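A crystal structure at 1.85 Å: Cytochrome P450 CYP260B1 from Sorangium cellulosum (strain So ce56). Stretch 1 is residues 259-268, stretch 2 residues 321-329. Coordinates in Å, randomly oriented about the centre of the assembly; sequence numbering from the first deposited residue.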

# COMPACT_ATOMS: atom_id res chain seq x y z
N SER A 259 8.72 0.77 22.26
CA SER A 259 8.19 2.04 21.71
C SER A 259 9.02 2.56 20.52
O SER A 259 8.68 3.63 19.91
CB SER A 259 8.22 3.08 22.80
OG SER A 259 9.54 3.32 23.14
N LEU A 260 10.06 1.81 20.17
CA LEU A 260 10.81 2.02 18.95
C LEU A 260 10.14 1.44 17.68
O LEU A 260 10.65 1.59 16.61
CB LEU A 260 12.18 1.39 19.07
CG LEU A 260 13.14 1.93 20.10
CD1 LEU A 260 14.30 0.94 20.19
CD2 LEU A 260 13.67 3.28 19.72
N LEU A 261 9.06 0.71 17.85
CA LEU A 261 8.45 0.04 16.72
C LEU A 261 8.00 1.04 15.60
O LEU A 261 8.29 0.81 14.43
CB LEU A 261 7.34 -0.96 17.14
CG LEU A 261 6.76 -1.76 15.97
CD1 LEU A 261 7.77 -2.63 15.22
CD2 LEU A 261 5.64 -2.64 16.45
N PRO A 262 7.35 2.14 15.95
CA PRO A 262 6.94 3.09 14.89
C PRO A 262 8.08 3.61 14.05
O PRO A 262 7.95 3.68 12.78
CB PRO A 262 6.20 4.20 15.66
CG PRO A 262 5.73 3.54 16.95
CD PRO A 262 6.80 2.53 17.29
N GLN A 263 9.21 3.94 14.70
CA GLN A 263 10.29 4.43 13.85
C GLN A 263 10.99 3.27 13.09
O GLN A 263 11.56 3.49 12.00
CB GLN A 263 11.28 5.23 14.73
CG GLN A 263 12.12 4.34 15.60
CD GLN A 263 12.86 5.13 16.68
OE1 GLN A 263 12.21 5.82 17.42
NE2 GLN A 263 14.18 5.06 16.72
N ALA A 264 10.96 2.05 13.64
CA ALA A 264 11.37 0.85 12.94
C ALA A 264 10.52 0.64 11.70
O ALA A 264 11.05 0.26 10.64
CB ALA A 264 11.36 -0.38 13.83
N ILE A 265 9.22 0.88 11.81
CA ILE A 265 8.37 0.79 10.67
C ILE A 265 8.74 1.78 9.58
O ILE A 265 8.74 1.46 8.38
CB ILE A 265 6.83 0.83 11.11
CG1 ILE A 265 6.49 -0.44 11.93
CG2 ILE A 265 5.94 1.03 9.89
CD1 ILE A 265 5.10 -0.35 12.60
N GLU A 266 9.04 3.03 9.96
CA GLU A 266 9.40 4.05 9.01
C GLU A 266 10.68 3.60 8.30
O GLU A 266 10.77 3.64 7.07
CB GLU A 266 9.62 5.41 9.69
CG GLU A 266 8.32 6.06 10.26
CD GLU A 266 7.26 6.15 9.15
OE1 GLU A 266 7.40 7.00 8.22
OE2 GLU A 266 6.30 5.34 9.17
N GLU A 267 11.61 3.07 9.04
CA GLU A 267 12.86 2.57 8.38
C GLU A 267 12.63 1.36 7.46
O GLU A 267 13.19 1.32 6.38
CB GLU A 267 13.90 2.27 9.44
CG GLU A 267 15.22 1.71 8.98
CD GLU A 267 16.03 2.60 8.05
OE1 GLU A 267 15.58 3.59 7.53
OE2 GLU A 267 17.22 2.25 7.80
N SER A 268 11.67 0.45 7.80
CA SER A 268 11.27 -0.66 6.92
C SER A 268 10.70 -0.17 5.65
O SER A 268 10.97 -0.72 4.56
CB SER A 268 10.31 -1.68 7.63
OG SER A 268 8.91 -1.25 7.67
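Stretch 2 321-329: IHRRPVGML

The carbonyl of Ile 321, a buried residue, is served twice from the helix side of this contact: once directly by a side-chain amide and once through a water that also reaches the helix backbone. The arrangement illustrates a general principle, that a segment without regular secondary structure can be fixed to a helix by hydrogen bonds from side chains and waters to its free backbone groups. Gln 263 NE2 donates to Ile 321 O at 3.0 Å with a nearly straight N-H...O angle of 163°. Water 1 donates to the same Ile 321 O and to Gln 263 O, each at 2.8 Å, and accepts from Arg 324 N at 2.9 Å, tying a helix carbonyl to two backbone groups of stretch 2.

The helix of stretch 1 is held by regular i to i+4 bonds. Stretch 2 contains no regular helix or strand. Its first three residues have negative phi and psi of varying size, Arg 324 takes positive phi and psi (52/51), Pro 325, Val 326 and Met 328 are extended, Gly 327 has positive phi (83/16), and Leu 329 leaves the extended region (-108/3). From Ile 321 to Met 328 the chain runs broadly in the same sense as the helix, starting level with Ala 264. The CA atoms of Ala 264 and Ile 321 lie 4.8 Å apart, those of Gln 263 and Arg 324 5.9 Å.

Ile 321 supplies the apolar part. Its CG2 rests 3.8 Å from Ala 264 CB, at the point where the CA atoms come to 4.8 Å, and its CD1 lies 4.2 Å from Leu 260 CD1. Water 2 accepts from Gln 263 NE2 at 2.8 Å and is hydrogen-bonded to His 322 ND1, also at 2.8 Å; its bond from Arg 324 NH2, at 3.2 Å, is weak.

One helical turn beyond Gln 263, Glu 267 makes the charged contact. Although its CA-to-CB bond points sideways, the end of the side chain comes nearer, and OE2 forms a salt bridge with Arg 323 NE at 3.0 Å. Glu 267 OE1 lies 3.5 Å from Pro 325 CG.

Met 328 CE approaches Glu 266 O to 3.4 Å, while water 3 donates to Glu 266 OE1 at 2.8 Å and to Pro 325 O at 2.9 Å. Val 326 and Gly 327 make no contact with stretch 1. The contact buries 589 Å² between the two stretches, both sides summed.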

# COMPACT_ATOMS: atom_id res chain seq x y z
N ILE A 321 17.33 1.08 12.78
CA ILE A 321 16.09 1.51 13.43
C ILE A 321 16.23 2.83 14.12
O ILE A 321 15.20 3.44 14.46
CB ILE A 321 15.42 0.46 14.36
CG1 ILE A 321 16.20 0.15 15.63
CG2 ILE A 321 15.12 -0.82 13.56
CD1 ILE A 321 15.34 -0.76 16.51
N HIS A 322 17.46 3.27 14.32
CA HIS A 322 17.70 4.65 14.80
C HIS A 322 17.85 5.73 13.75
O HIS A 322 17.97 6.91 14.11
CB HIS A 322 18.91 4.65 15.75
CG HIS A 322 18.74 3.67 16.87
ND1 HIS A 322 17.84 3.85 17.89
CD2 HIS A 322 19.32 2.46 17.09
CE1 HIS A 322 17.87 2.81 18.69
NE2 HIS A 322 18.79 1.97 18.25
N ARG A 323 17.81 5.40 12.46
CA ARG A 323 17.83 6.40 11.43
C ARG A 323 16.75 7.48 11.49
O ARG A 323 17.01 8.63 11.14
CB ARG A 323 17.85 5.73 10.04
CG ARG A 323 18.00 6.68 8.88
CD ARG A 323 17.83 5.91 7.57
NE ARG A 323 18.73 4.82 7.39
CZ ARG A 323 19.90 4.93 6.77
NH1 ARG A 323 20.27 6.07 6.27
NH2 ARG A 323 20.58 3.83 6.48
N ARG A 324 15.52 7.15 11.87
CA ARG A 324 14.43 8.11 11.85
C ARG A 324 14.28 8.85 10.51
O ARG A 324 14.35 10.10 10.41
CB ARG A 324 14.53 9.07 13.03
CG ARG A 324 14.44 8.31 14.33
CD ARG A 324 14.47 9.21 15.54
NE ARG A 324 14.37 8.45 16.78
CZ ARG A 324 14.00 8.96 17.95
NH1 ARG A 324 13.68 10.24 18.07
NH2 ARG A 324 13.94 8.17 19.01
N PRO A 325 14.21 8.09 9.40
CA PRO A 325 14.19 8.72 8.11
C PRO A 325 12.90 9.45 7.82
O PRO A 325 11.86 9.09 8.36
CB PRO A 325 14.36 7.55 7.15
CG PRO A 325 13.66 6.47 7.84
CD PRO A 325 14.02 6.63 9.28
N VAL A 326 12.97 10.52 7.02
CA VAL A 326 11.78 11.20 6.51
C VAL A 326 11.87 11.34 4.96
O VAL A 326 12.89 11.11 4.38
CB VAL A 326 11.62 12.60 7.18
CG1 VAL A 326 11.51 12.47 8.68
CG2 VAL A 326 12.78 13.48 6.82
N GLY A 327 10.79 11.69 4.31
CA GLY A 327 10.79 12.02 2.91
C GLY A 327 10.72 10.80 2.00
O GLY A 327 10.94 10.90 0.79
N MET A 328 10.34 9.68 2.58
CA MET A 328 10.09 8.45 1.78
C MET A 328 8.91 8.67 0.81
O MET A 328 8.06 9.53 1.01
CB MET A 328 9.84 7.29 2.76
CG MET A 328 11.10 6.70 3.38
SD MET A 328 11.47 7.54 4.95
CE MET A 328 10.24 6.88 6.04
N LEU A 329 8.86 7.89 -0.27
CA LEU A 329 7.91 8.06 -1.33
C LEU A 329 6.84 6.96 -1.32
O LEU A 329 6.06 6.87 -2.28
CB LEU A 329 8.64 8.00 -2.66
CG LEU A 329 9.53 9.26 -2.94
CD1 LEU A 329 10.28 9.06 -4.21
CD2 LEU A 329 8.80 10.54 -2.97
O HOH W 1 14.04 4.73 12.28
O HOH W 2 16.27 6.11 18.27
O HOH W 3 9.04 9.22 7.90